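Local atomic coordinates of dihydrofolate reductase (Schistosoma mansoni, PDB entry 3VCO), a protein that reduces 7,8-dihydrofolate to 5,6,7,8-tetrahydrofolate with NADPH, a key step in folate metabolism that supports thymidylate, purine and glycine synthesis. Residues Val27-Asn32 against Thr163-Val168; Leu41-Lys46 against Ser76-Phe81; Ala66-Arg71 against Tyr134-Glu139; Ile90-Thr95 against Asn110-Leu115; Phe102-Pro107 against Asn118-Ser123. One frame throughout, in Å; residues are numbered along the deposited sequence.

Contact 1 (Val27-Asn32 against Thr163-Val168)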
# COMPACT_ATOMS: atom_id res chain seq x y z
N VAL A 27 -1.45 -2.85 3.35
CA VAL A 27 -2.41 -3.91 3.07
C VAL A 27 -3.37 -4.06 4.25
O VAL A 27 -2.99 -3.77 5.42
CB VAL A 27 -1.64 -5.23 2.84
CG1 VAL A 27 -0.85 -5.60 4.10
CG2 VAL A 27 -2.55 -6.37 2.39
N ALA A 28 -4.59 -4.52 3.97
CA ALA A 28 -5.57 -4.89 4.99
C ALA A 28 -5.69 -6.39 4.93
O ALA A 28 -5.82 -6.97 3.85
CB ALA A 28 -6.95 -4.22 4.73
N VAL A 29 -5.63 -7.06 6.08
CA VAL A 29 -5.70 -8.52 6.07
C VAL A 29 -6.70 -9.06 7.11
O VAL A 29 -6.86 -8.47 8.17
CB VAL A 29 -4.32 -9.18 6.27
CG1 VAL A 29 -3.37 -8.72 5.19
CG2 VAL A 29 -3.74 -8.90 7.70
N SER A 30 -7.39 -10.13 6.76
CA SER A 30 -8.23 -10.84 7.72
C SER A 30 -7.41 -11.75 8.67
O SER A 30 -6.18 -11.85 8.58
CB SER A 30 -9.25 -11.70 6.96
OG SER A 30 -8.58 -12.65 6.16
N GLU A 31 -8.12 -12.45 9.55
CA GLU A 31 -7.53 -13.37 10.51
C GLU A 31 -6.48 -14.34 9.99
O GLU A 31 -5.52 -14.65 10.69
CB GLU A 31 -8.62 -14.14 11.24
CG GLU A 31 -9.57 -14.96 10.37
CD GLU A 31 -10.76 -14.17 9.82
OE1 GLU A 31 -10.75 -12.89 9.87
OE2 GLU A 31 -11.68 -14.84 9.31
N ASN A 32 -6.65 -14.81 8.76
CA ASN A 32 -5.65 -15.67 8.14
C ASN A 32 -4.80 -15.04 7.06
O ASN A 32 -4.41 -15.70 6.11
CB ASN A 32 -6.34 -16.87 7.55
CG ASN A 32 -6.93 -17.71 8.59
OD1 ASN A 32 -6.53 -17.62 9.76
ND2 ASN A 32 -7.90 -18.52 8.22
N THR A 163 -8.58 -14.24 -1.33
CA THR A 163 -7.27 -14.12 -1.99
C THR A 163 -6.33 -13.96 -0.82
O THR A 163 -6.69 -13.31 0.15
CB THR A 163 -7.19 -12.87 -2.95
OG1 THR A 163 -7.81 -13.18 -4.21
CG2 THR A 163 -5.75 -12.42 -3.20
N TYR A 164 -5.13 -14.54 -0.88
CA TYR A 164 -4.22 -14.47 0.27
C TYR A 164 -3.01 -13.63 0.07
O TYR A 164 -2.45 -13.55 -1.00
CB TYR A 164 -3.85 -15.85 0.80
CG TYR A 164 -5.04 -16.50 1.49
CD1 TYR A 164 -5.23 -16.37 2.87
CD2 TYR A 164 -5.98 -17.22 0.77
CE1 TYR A 164 -6.33 -16.94 3.51
CE2 TYR A 164 -7.10 -17.80 1.40
CZ TYR A 164 -7.26 -17.64 2.77
OH TYR A 164 -8.34 -18.21 3.41
N PHE A 165 -2.61 -12.98 1.15
CA PHE A 165 -1.34 -12.28 1.22
C PHE A 165 -0.21 -13.30 1.09
O PHE A 165 -0.33 -14.44 1.51
CB PHE A 165 -1.25 -11.52 2.53
CG PHE A 165 -0.19 -10.46 2.55
CD1 PHE A 165 -0.30 -9.32 1.75
CD2 PHE A 165 0.95 -10.61 3.35
CE1 PHE A 165 0.70 -8.33 1.76
CE2 PHE A 165 1.95 -9.63 3.36
CZ PHE A 165 1.84 -8.52 2.55
N PRO A 166 0.89 -12.88 0.45
CA PRO A 166 2.06 -13.76 0.25
C PRO A 166 2.56 -14.26 1.59
O PRO A 166 2.26 -13.64 2.59
CB PRO A 166 3.10 -12.81 -0.39
CG PRO A 166 2.27 -11.84 -1.14
CD PRO A 166 0.98 -11.64 -0.34
N LYS A 167 3.24 -15.41 1.62
CA LYS A 167 3.76 -15.93 2.89
C LYS A 167 4.75 -14.97 3.54
O LYS A 167 5.63 -14.41 2.89
CB LYS A 167 4.41 -17.31 2.71
CG LYS A 167 3.62 -18.29 1.84
CD LYS A 167 2.16 -18.42 2.27
CE LYS A 167 1.51 -19.58 1.52
NZ LYS A 167 1.90 -19.59 0.07
N VAL A 168 4.57 -14.76 4.84
CA VAL A 168 5.50 -13.97 5.65
C VAL A 168 5.65 -14.81 6.92
O VAL A 168 4.68 -15.48 7.32
CB VAL A 168 4.89 -12.63 6.08
CG1 VAL A 168 5.93 -11.76 6.74
CG2 VAL A 168 4.28 -11.90 4.89

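Contact 2 (Leu41-Lys46 against Ser76-Phe81)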
# COMPACT_ATOMS: atom_id res chain seq x y z
N LEU A 41 -13.85 -2.62 -0.09
CA LEU A 41 -12.62 -2.74 0.71
C LEU A 41 -11.33 -2.40 -0.05
O LEU A 41 -11.14 -2.78 -1.21
CB LEU A 41 -12.52 -4.14 1.36
CG LEU A 41 -13.56 -4.50 2.42
N PRO A 42 -10.41 -1.67 0.61
CA PRO A 42 -10.53 -1.13 1.97
C PRO A 42 -11.04 0.33 2.01
O PRO A 42 -11.16 0.91 3.09
CB PRO A 42 -9.09 -1.20 2.49
CG PRO A 42 -8.24 -1.01 1.25
CD PRO A 42 -9.07 -1.44 0.04
N TRP A 43 -11.34 0.89 0.83
CA TRP A 43 -11.72 2.29 0.67
C TRP A 43 -12.96 2.70 1.49
O TRP A 43 -13.08 3.85 1.92
CB TRP A 43 -11.92 2.61 -0.84
CG TRP A 43 -10.97 1.79 -1.70
CD1 TRP A 43 -11.31 0.86 -2.64
CD2 TRP A 43 -9.53 1.80 -1.64
NE1 TRP A 43 -10.17 0.29 -3.18
CE2 TRP A 43 -9.07 0.84 -2.58
CE3 TRP A 43 -8.59 2.50 -0.88
CZ2 TRP A 43 -7.71 0.59 -2.79
CZ3 TRP A 43 -7.23 2.23 -1.08
CH2 TRP A 43 -6.81 1.29 -2.03
N LYS A 44 -13.86 1.75 1.72
CA LYS A 44 -15.10 2.07 2.39
C LYS A 44 -15.01 2.22 3.92
O LYS A 44 -15.89 2.83 4.54
CB LYS A 44 -16.20 1.06 2.01
CG LYS A 44 -16.06 -0.32 2.63
CD LYS A 44 -17.30 -1.13 2.32
CE LYS A 44 -17.32 -2.47 3.04
NZ LYS A 44 -18.51 -3.29 2.60
N ILE A 45 -13.97 1.66 4.53
CA ILE A 45 -13.80 1.85 5.97
C ILE A 45 -13.11 3.21 6.23
O ILE A 45 -11.95 3.39 5.93
CB ILE A 45 -13.03 0.69 6.59
CG1 ILE A 45 -13.68 -0.62 6.17
CG2 ILE A 45 -13.06 0.80 8.08
CD1 ILE A 45 -12.84 -1.85 6.49
N LYS A 46 -13.86 4.15 6.79
CA LYS A 46 -13.43 5.54 6.89
C LYS A 46 -12.18 5.69 7.72
O LYS A 46 -11.26 6.41 7.38
CB LYS A 46 -14.58 6.44 7.43
N SER A 76 -10.26 -0.20 -8.57
CA SER A 76 -11.19 -0.43 -7.46
C SER A 76 -11.42 0.85 -6.68
O SER A 76 -12.39 0.97 -5.97
CB SER A 76 -10.64 -1.51 -6.52
OG SER A 76 -9.62 -0.94 -5.72
N ILE A 77 -10.49 1.79 -6.80
CA ILE A 77 -10.58 3.06 -6.11
C ILE A 77 -11.74 3.92 -6.63
O ILE A 77 -11.89 4.13 -7.84
CB ILE A 77 -9.27 3.82 -6.25
CG1 ILE A 77 -8.13 3.01 -5.61
CG2 ILE A 77 -9.38 5.19 -5.61
CD1 ILE A 77 -6.72 3.59 -5.97
N PRO A 78 -12.58 4.40 -5.72
CA PRO A 78 -13.72 5.26 -6.10
C PRO A 78 -13.23 6.54 -6.77
O PRO A 78 -12.16 7.05 -6.42
CB PRO A 78 -14.40 5.55 -4.77
CG PRO A 78 -14.10 4.33 -3.92
CD PRO A 78 -12.67 3.95 -4.32
N GLU A 79 -14.00 7.02 -7.73
CA GLU A 79 -13.63 8.18 -8.55
C GLU A 79 -13.33 9.45 -7.75
O GLU A 79 -12.37 10.15 -8.04
CB GLU A 79 -14.70 8.46 -9.62
CG GLU A 79 -14.75 7.41 -10.73
CD GLU A 79 -13.38 6.99 -11.22
OE1 GLU A 79 -12.78 6.06 -10.63
OE2 GLU A 79 -12.89 7.58 -12.21
N SER A 80 -14.15 9.74 -6.75
CA SER A 80 -13.89 10.84 -5.83
C SER A 80 -12.49 10.79 -5.17
O SER A 80 -12.05 11.79 -4.58
CB SER A 80 -14.96 10.86 -4.75
OG SER A 80 -15.25 9.54 -4.30
N PHE A 81 -11.81 9.65 -5.27
CA PHE A 81 -10.55 9.41 -4.58
C PHE A 81 -9.32 9.45 -5.50
O PHE A 81 -8.19 9.58 -5.03
CB PHE A 81 -10.63 8.05 -3.87
CG PHE A 81 -11.45 8.05 -2.61
CD1 PHE A 81 -10.88 7.72 -1.39
CD2 PHE A 81 -12.79 8.39 -2.64
CE1 PHE A 81 -11.64 7.72 -0.22
CE2 PHE A 81 -13.56 8.41 -1.47
CZ PHE A 81 -12.98 8.07 -0.26

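Contact 3 (Ala66-Arg71 against Tyr134-Glu139)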
# COMPACT_ATOMS: atom_id res chain seq x y z
N ALA A 66 5.53 8.02 -3.27
CA ALA A 66 4.95 7.31 -4.42
C ALA A 66 4.04 6.19 -3.92
O ALA A 66 4.35 5.54 -2.91
CB ALA A 66 6.05 6.73 -5.33
N VAL A 67 2.88 6.02 -4.55
CA VAL A 67 2.04 4.85 -4.28
C VAL A 67 1.99 4.05 -5.58
O VAL A 67 1.65 4.59 -6.63
CB VAL A 67 0.62 5.20 -3.85
CG1 VAL A 67 0.64 5.80 -2.41
CG2 VAL A 67 -0.03 6.21 -4.85
N VAL A 68 2.41 2.80 -5.48
CA VAL A 68 2.55 1.94 -6.62
C VAL A 68 1.51 0.83 -6.46
O VAL A 68 1.35 0.30 -5.36
CB VAL A 68 3.99 1.36 -6.71
CG1 VAL A 68 4.14 0.53 -7.99
CG2 VAL A 68 5.07 2.51 -6.65
N MET A 69 0.79 0.51 -7.54
CA MET A 69 -0.31 -0.43 -7.43
C MET A 69 -0.56 -1.08 -8.79
O MET A 69 -0.18 -0.52 -9.81
CB MET A 69 -1.58 0.31 -6.99
CG MET A 69 -2.12 1.22 -8.10
SD MET A 69 -3.33 2.42 -7.55
CE MET A 69 -2.16 3.77 -7.39
N GLY A 70 -1.23 -2.26 -8.80
CA GLY A 70 -1.70 -2.89 -10.03
C GLY A 70 -2.94 -2.19 -10.55
O GLY A 70 -3.54 -1.34 -9.86
N ARG A 71 -3.37 -2.57 -11.76
CA ARG A 71 -4.57 -2.00 -12.39
C ARG A 71 -5.86 -2.26 -11.65
O ARG A 71 -6.73 -1.37 -11.54
CB ARG A 71 -4.69 -2.48 -13.84
CG ARG A 71 -5.98 -1.98 -14.52
CD ARG A 71 -6.00 -2.12 -16.06
NE ARG A 71 -7.19 -1.41 -16.58
CZ ARG A 71 -7.50 -1.29 -17.87
NH1 ARG A 71 -6.73 -1.84 -18.79
NH2 ARG A 71 -8.59 -0.62 -18.22
N TYR A 134 -1.96 -8.43 -5.29
CA TYR A 134 -1.27 -9.63 -4.83
C TYR A 134 0.09 -9.79 -5.54
O TYR A 134 1.08 -10.03 -4.90
CB TYR A 134 -2.11 -10.91 -5.05
CG TYR A 134 -1.28 -12.15 -4.80
CD1 TYR A 134 -0.66 -12.83 -5.85
CD2 TYR A 134 -1.07 -12.62 -3.50
CE1 TYR A 134 0.13 -13.96 -5.63
CE2 TYR A 134 -0.28 -13.74 -3.27
CZ TYR A 134 0.32 -14.42 -4.34
OH TYR A 134 1.11 -15.53 -4.13
N ARG A 135 0.13 -9.70 -6.87
CA ARG A 135 1.40 -9.83 -7.59
C ARG A 135 2.50 -8.84 -7.18
O ARG A 135 3.68 -9.19 -7.15
CB ARG A 135 1.20 -9.77 -9.09
CG ARG A 135 1.02 -11.16 -9.70
CD ARG A 135 0.45 -11.07 -11.11
NE ARG A 135 -0.76 -10.27 -11.13
CZ ARG A 135 -1.15 -9.52 -12.16
NH1 ARG A 135 -0.42 -9.48 -13.27
NH2 ARG A 135 -2.27 -8.82 -12.07
N LEU A 136 2.10 -7.61 -6.86
CA LEU A 136 3.08 -6.60 -6.41
C LEU A 136 3.53 -6.86 -5.00
O LEU A 136 4.71 -6.70 -4.67
CB LEU A 136 2.48 -5.20 -6.51
CG LEU A 136 2.27 -4.60 -7.91
CD1 LEU A 136 2.03 -3.12 -7.82
CD2 LEU A 136 3.46 -4.86 -8.83
N TYR A 137 2.59 -7.21 -4.13
CA TYR A 137 2.96 -7.59 -2.78
C TYR A 137 3.92 -8.74 -2.88
O TYR A 137 4.88 -8.82 -2.15
CB TYR A 137 1.75 -8.11 -2.02
CG TYR A 137 0.73 -7.06 -1.64
CD1 TYR A 137 1.12 -5.80 -1.24
CD2 TYR A 137 -0.65 -7.38 -1.62
CE1 TYR A 137 0.17 -4.85 -0.85
CE2 TYR A 137 -1.61 -6.42 -1.25
CZ TYR A 137 -1.18 -5.16 -0.88
OH TYR A 137 -2.11 -4.22 -0.49
N LYS A 138 3.62 -9.68 -3.75
CA LYS A 138 4.45 -10.89 -3.78
C LYS A 138 5.88 -10.51 -4.21
O LYS A 138 6.85 -10.87 -3.56
CB LYS A 138 3.88 -11.93 -4.71
CG LYS A 138 4.71 -13.23 -4.74
CD LYS A 138 4.03 -14.34 -5.57
CE LYS A 138 4.80 -15.67 -5.49
NZ LYS A 138 6.07 -15.65 -6.28
N GLU A 139 5.99 -9.75 -5.29
CA GLU A 139 7.32 -9.32 -5.75
C GLU A 139 8.06 -8.51 -4.72
O GLU A 139 9.26 -8.71 -4.51
CB GLU A 139 7.24 -8.54 -7.05
CG GLU A 139 7.07 -9.49 -8.24
CD GLU A 139 6.63 -8.78 -9.48
OE1 GLU A 139 6.77 -7.54 -9.51
OE2 GLU A 139 6.14 -9.47 -10.41

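Contact 4 (Ile90-Thr95 against Asn110-Leu115). With SO4 (sulfate ion), chain B.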
# COMPACT_ATOMS: atom_id res chain seq x y z
N ILE A 90 1.52 5.52 -9.49
CA ILE A 90 2.11 4.70 -10.53
C ILE A 90 1.33 3.38 -10.59
O ILE A 90 1.18 2.71 -9.59
CB ILE A 90 3.59 4.35 -10.23
CG1 ILE A 90 4.42 5.62 -10.14
CG2 ILE A 90 4.19 3.45 -11.35
CD1 ILE A 90 5.85 5.34 -9.77
N VAL A 91 0.80 3.07 -11.76
CA VAL A 91 0.08 1.81 -11.91
C VAL A 91 0.97 0.85 -12.72
O VAL A 91 1.50 1.24 -13.75
CB VAL A 91 -1.27 2.03 -12.63
CG1 VAL A 91 -2.01 0.70 -12.83
CG2 VAL A 91 -2.16 3.01 -11.82
N VAL A 92 1.11 -0.39 -12.25
CA VAL A 92 1.92 -1.37 -12.94
C VAL A 92 0.95 -2.23 -13.74
O VAL A 92 0.25 -3.06 -13.17
CB VAL A 92 2.70 -2.24 -11.96
CG1 VAL A 92 3.45 -3.41 -12.70
CG2 VAL A 92 3.62 -1.32 -11.10
N SER A 93 0.90 -2.00 -15.04
CA SER A 93 -0.05 -2.67 -15.92
C SER A 93 0.47 -2.66 -17.36
O SER A 93 1.16 -1.73 -17.75
CB SER A 93 -1.40 -1.94 -15.84
OG SER A 93 -2.35 -2.41 -16.82
N SER A 94 0.13 -3.67 -18.15
CA SER A 94 0.41 -3.63 -19.59
C SER A 94 -0.86 -3.30 -20.36
O SER A 94 -0.82 -2.99 -21.55
CB SER A 94 1.00 -4.94 -20.10
OG SER A 94 1.11 -5.92 -19.07
N THR A 95 -2.00 -3.35 -19.66
CA THR A 95 -3.31 -3.12 -20.27
C THR A 95 -3.70 -1.65 -20.28
O THR A 95 -4.15 -1.13 -21.29
CB THR A 95 -4.40 -3.83 -19.47
OG1 THR A 95 -3.85 -4.95 -18.77
CG2 THR A 95 -5.49 -4.28 -20.39
N ASN A 110 9.85 -3.35 -11.51
CA ASN A 110 11.19 -2.94 -11.90
C ASN A 110 11.10 -1.56 -12.46
O ASN A 110 11.81 -0.65 -12.02
CB ASN A 110 11.80 -3.84 -13.01
CG ASN A 110 12.55 -5.00 -12.45
OD1 ASN A 110 12.73 -5.05 -11.24
ND2 ASN A 110 13.00 -5.96 -13.31
N ALA A 111 10.20 -1.41 -13.42
CA ALA A 111 10.08 -0.17 -14.13
C ALA A 111 9.55 0.97 -13.24
O ALA A 111 9.97 2.11 -13.41
CB ALA A 111 9.27 -0.35 -15.44
N ALA A 112 8.66 0.67 -12.30
CA ALA A 112 8.18 1.71 -11.38
C ALA A 112 9.36 2.25 -10.56
O ALA A 112 9.49 3.44 -10.39
CB ALA A 112 7.10 1.19 -10.45
N ILE A 113 10.21 1.36 -10.06
CA ILE A 113 11.36 1.80 -9.24
C ILE A 113 12.39 2.58 -10.06
O ILE A 113 12.90 3.62 -9.63
CB ILE A 113 12.01 0.63 -8.50
CG1 ILE A 113 10.98 -0.02 -7.58
CG2 ILE A 113 13.22 1.09 -7.67
CD1 ILE A 113 10.29 0.96 -6.65
N ASP A 114 12.67 2.11 -11.27
CA ASP A 114 13.56 2.86 -12.16
C ASP A 114 13.03 4.25 -12.45
O ASP A 114 13.78 5.23 -12.52
CB ASP A 114 13.74 2.11 -13.46
CG ASP A 114 14.49 0.78 -13.27
OD1 ASP A 114 15.02 0.50 -12.16
OD2 ASP A 114 14.54 0.00 -14.25
N LEU A 115 11.72 4.32 -12.68
CA LEU A 115 11.06 5.58 -12.96
C LEU A 115 11.21 6.56 -11.78
O LEU A 115 11.51 7.72 -11.97
CB LEU A 115 9.58 5.34 -13.27
CG LEU A 115 8.72 6.56 -13.57
CD1 LEU A 115 9.40 7.42 -14.65
CD2 LEU A 115 7.36 6.13 -14.03
S SO4 B . -2.35 -6.26 -16.31
O1 SO4 B . -0.97 -5.95 -16.69
O2 SO4 B . -2.32 -7.27 -15.26
O3 SO4 B . -3.07 -5.04 -15.94
O4 SO4 B . -3.07 -6.80 -17.47

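Contact 5 (Phe102-Pro107 against Asn118-Ser123)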
# COMPACT_ATOMS: atom_id res chain seq x y z
N PHE A 102 -0.66 12.94 -15.15
CA PHE A 102 0.39 12.77 -14.15
C PHE A 102 0.35 11.43 -13.43
O PHE A 102 1.21 11.15 -12.61
CB PHE A 102 0.49 13.99 -13.22
CG PHE A 102 0.89 15.27 -13.94
CD1 PHE A 102 2.22 15.56 -14.16
CD2 PHE A 102 -0.07 16.13 -14.44
CE1 PHE A 102 2.59 16.68 -14.81
CE2 PHE A 102 0.29 17.27 -15.13
CZ PHE A 102 1.63 17.55 -15.31
N VAL A 103 -0.62 10.59 -13.75
CA VAL A 103 -0.58 9.22 -13.28
C VAL A 103 0.38 8.45 -14.21
O VAL A 103 0.28 8.54 -15.41
CB VAL A 103 -1.97 8.57 -13.26
CG1 VAL A 103 -1.86 7.07 -12.92
CG2 VAL A 103 -2.91 9.33 -12.26
N GLN A 104 1.32 7.71 -13.65
CA GLN A 104 2.27 6.95 -14.48
C GLN A 104 1.85 5.49 -14.64
O GLN A 104 1.40 4.85 -13.70
CB GLN A 104 3.67 6.97 -13.87
CG GLN A 104 4.15 8.38 -13.45
CD GLN A 104 4.40 9.27 -14.65
OE1 GLN A 104 5.08 8.87 -15.59
NE2 GLN A 104 3.81 10.45 -14.65
N VAL A 105 1.98 4.96 -15.84
CA VAL A 105 1.68 3.57 -16.10
C VAL A 105 2.94 2.90 -16.61
O VAL A 105 3.53 3.42 -17.54
CB VAL A 105 0.61 3.46 -17.19
CG1 VAL A 105 0.37 1.99 -17.54
CG2 VAL A 105 -0.69 4.19 -16.75
N VAL A 106 3.38 1.82 -15.97
CA VAL A 106 4.61 1.12 -16.37
C VAL A 106 4.34 -0.40 -16.37
O VAL A 106 3.40 -0.84 -15.73
CB VAL A 106 5.78 1.45 -15.42
CG1 VAL A 106 6.05 2.98 -15.36
CG2 VAL A 106 5.47 0.93 -14.02
N PRO A 107 5.12 -1.19 -17.14
CA PRO A 107 4.76 -2.60 -17.28
C PRO A 107 5.16 -3.47 -16.09
O PRO A 107 4.66 -4.60 -15.98
CB PRO A 107 5.55 -3.05 -18.52
CG PRO A 107 6.72 -2.12 -18.56
CD PRO A 107 6.22 -0.80 -18.04
N ASN A 118 14.46 7.90 -11.83
CA ASN A 118 14.90 8.67 -13.00
C ASN A 118 14.73 10.18 -12.81
O ASN A 118 14.07 10.63 -11.84
CB ASN A 118 14.33 8.15 -14.35
CG ASN A 118 12.95 8.70 -14.68
OD1 ASN A 118 12.37 9.52 -13.97
ND2 ASN A 118 12.41 8.23 -15.81
N GLU A 119 15.30 10.93 -13.73
CA GLU A 119 15.42 12.38 -13.58
C GLU A 119 14.09 13.09 -13.32
O GLU A 119 14.04 14.16 -12.71
CB GLU A 119 16.12 12.98 -14.81
CG GLU A 119 17.60 12.63 -14.91
CD GLU A 119 18.43 13.18 -13.75
OE1 GLU A 119 18.46 12.55 -12.67
OE2 GLU A 119 19.03 14.26 -13.92
N GLU A 120 13.01 12.49 -13.78
CA GLU A 120 11.71 13.10 -13.63
C GLU A 120 11.19 13.06 -12.19
O GLU A 120 10.44 13.95 -11.77
CB GLU A 120 10.70 12.49 -14.59
CG GLU A 120 9.42 13.30 -14.63
CD GLU A 120 8.32 12.67 -15.44
OE1 GLU A 120 8.60 11.81 -16.31
OE2 GLU A 120 7.15 13.07 -15.21
N PHE A 121 11.61 12.07 -11.41
CA PHE A 121 11.05 11.87 -10.07
C PHE A 121 12.06 11.84 -8.94
O PHE A 121 11.68 11.93 -7.78
CB PHE A 121 10.18 10.59 -10.04
CG PHE A 121 8.95 10.72 -10.90
CD1 PHE A 121 7.94 11.58 -10.52
CD2 PHE A 121 8.88 10.09 -12.13
CE1 PHE A 121 6.83 11.78 -11.32
CE2 PHE A 121 7.78 10.28 -12.94
CZ PHE A 121 6.75 11.13 -12.53
N SER A 122 13.35 11.71 -9.25
CA SER A 122 14.32 11.39 -8.20
C SER A 122 14.55 12.57 -7.24
O SER A 122 15.04 12.38 -6.13
CB SER A 122 15.66 10.91 -8.78
OG SER A 122 16.27 11.91 -9.57
N SER A 123 14.21 13.77 -7.68
CA SER A 123 14.33 14.95 -6.84
C SER A 123 13.02 15.18 -6.06
O SER A 123 12.92 16.04 -5.21
CB SER A 123 14.65 16.18 -7.69
OG SER A 123 15.93 16.12 -8.30

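Contact 1 (Val27-Asn32 against Thr163-Val168)
At the C-terminal end of strand 23-29 in the dihydrofolate reductase sheet, Val27 and Val29 meet Phe165, a residue of the long irregular connection that follows strand 148-156. The principle illustrated is that a ring from an irregular segment can pack against the side chains of a strand. Phe165 holds CG anti to its own backbone N (chi1 -163°), which directs the ring at the strand. Its CD1 lies 3.8 Å from Val27 CG2, and its CE1 is 3.9 Å from Val27 CG1, so both methyls of that valine take part. Val29 CG1 comes within 4.4 Å of Phe165 CB, closer to the root of the side chain. Both valines approach the ring obliquely. Pro166 CD, from the next residue, sits over one ring face, offset toward the rim. Farther out, the backbone carbonyl of Asn32 faces the edge of the Tyr164 ring in its plane, with Asn32 O 3.4 Å from Tyr164 CD1. Asn32 and Tyr164 are exposed, whereas the valines and Phe165 are buried. Ala28, between the two valines, belongs by similarity to the NADP(+) site. Beyond the contact, Phe165 also meets the rings of Trp33 and Tyr137 and touches Leu141 of helix 134-142, while Val27 and Val29 pair through their backbones with strand 148-156.

Contact 2 (Leu41-Lys46 against Ser76-Phe81)
Trp43 turns CG away from its carbonyl carbon at chi1 -33°, well short of a staggered value, and with chi2 at 117° this carries the indole across to Ser76, Ile77 and Pro78. Ser76 places OG between its own N and carbonyl carbon, where it receives the indole N-H: Trp43 NE1 donates to Ser76 OG over 2.9 Å. The bond is bent, 148° at the hydrogen, and the oxygen lies somewhat out of the ring plane. The same hydroxyl is hydrogen-bonded to Thr73 O, so the serine ties the indole N-H to the last turn of its own helix, 71-76. Ile77 supplies a CH-pi contact, with CG1 4.0 Å from the centroid of the Trp43 six-membered ring; the opposite face is covered by Pro42 CD. At the five-membered end, Pro78 CD packs obliquely 3.8 Å from Trp43 CD1. The indole N-H is thus satisfied while both faces of the ring are packed by aliphatic groups. The contact joins the connection before helix 46-57, where Trp43 also touches Met49 of the substrate site assigned by similarity, to the exit of helix 71-76.

Contact 3 (Ala66-Arg71 against Tyr134-Glu139)
Leu136 CD1 is the touching atom where helix 134-142 packs on strand 64-70, a helix-on-sheet contact of the dihydrofolate reductase alpha/beta fold. The methyl lies against the Met69-Gly70 peptide, 3.4 Å from Met69 C and 3.5 Å from Gly70 N. A looser apolar approach joins it to Val68, whose CG1 is 4.2 Å from Leu136 CD1. In Leu136, chi2 of -165° extends CD1 away from the helix backbone to the strand. The axes of the segments 66-70 and 134-139 come within 7.9 Å, their N-to-C directions 123° apart. In the next shell, Leu136 also rests on Val92 and Ile130 of the two strands that flank strand 64-70. Arg71 and residues 134-139 belong by similarity to the NADP(+) site; just past Gly70, Arg71 is held by a salt bridge from its NE to Glu75 OE2.

Contact 4 (Ile90-Thr95 against Asn110-Leu115)
This is an apolar helix-on-sheet contact, in which helix 109-116 lies on strand 88-92 of the central sheet, and the chain leaving that strand carries a polar anion site. Ala112 supplies the touching methyl on the helix side. Its CB is 3.8 Å from Ile90 CG2 and 4.3 Å from Val92 CG2, so two residues of the strand share one methyl. Ile90 sets CG2 anti to its backbone N, and that branch is the one that reaches the helix. The backbones come close here, with Ile90 CA and Ala112 CA 6.8 Å apart. Val68 of strand 64-70 also touches Ala112. Beyond the strand, Ser93 and Ser94 grip a sulfate ion, probably from the crystallisation liquor. Ser94 N donates to sulfate O1 at 2.9 Å in a nearly straight bond of 168°, Ser94 OG gives a longer bond to the same oxygen, and Ser93 OG donates to sulfate O3 at 2.9 Å. Ser93, Ser94 and Thr95 are assigned to NADP(+) binding by similarity. A backbone N-H and two hydroxyls offered to a tetrahedral dianion are consistent with a place suited to a phosphate group of the cofactor.

Contact 5 (Phe102-Pro107 against Asn118-Ser123)
Gln104 lays the end of its side chain obliquely against the CZ and CE2 end of the Phe121 ring, with CD 3.7 Å from Phe121 CZ and CG 3.9 Å from the same atom. The two side chains arrive from opposite directions, and the amide plane is turned 61° from the ring plane, so they do not stack flat. A bend at chi2 (-69°) folds the glutamine back toward the chain just before its strand, where Gln104 NE2 makes a weak 3.4 Å hydrogen bond to Phe102 O. Glu120 adds CG over one face of the Phe121 ring. Behind the ring, Asn118 OD1 accepts from Glu120 N at 3.0 Å, forming an Asx turn, while Asn118 O accepts from both Phe121 N and Ser122 N. Phe121 packs on Gln104 and Leu115, so the turn after helix 109-116 packs on strand 104-106. The arrangement belongs to a beta-alpha-beta connection, in which strand 104-106 leads through helix 109-116 and this turn to strand 125-130 of the same sheet.

Contacts 1, 3, 4 and 5 all reach one mixed sheet, and contact 2 touches contact 3 where Ile77 meets Met69. Contacts 3 and 4 have centres about 9 Å apart, as do contacts 4 and 5, because strands 64-70, 88-92 and 104-106 lie side by side. Contacts 1 and 5 are the most distant pair, centres about 29 Å apart on opposite sides of the chain's centre. Along the chain, contact 1 closes a loop that encloses the other four; contacts 2 and 3 cross, as do contacts 4 and 5, and both of the latter nest within contact 3. Contacts 1, 3 and 4, which hold residues assigned to NADP(+) binding by similarity, thus meet on one sheet.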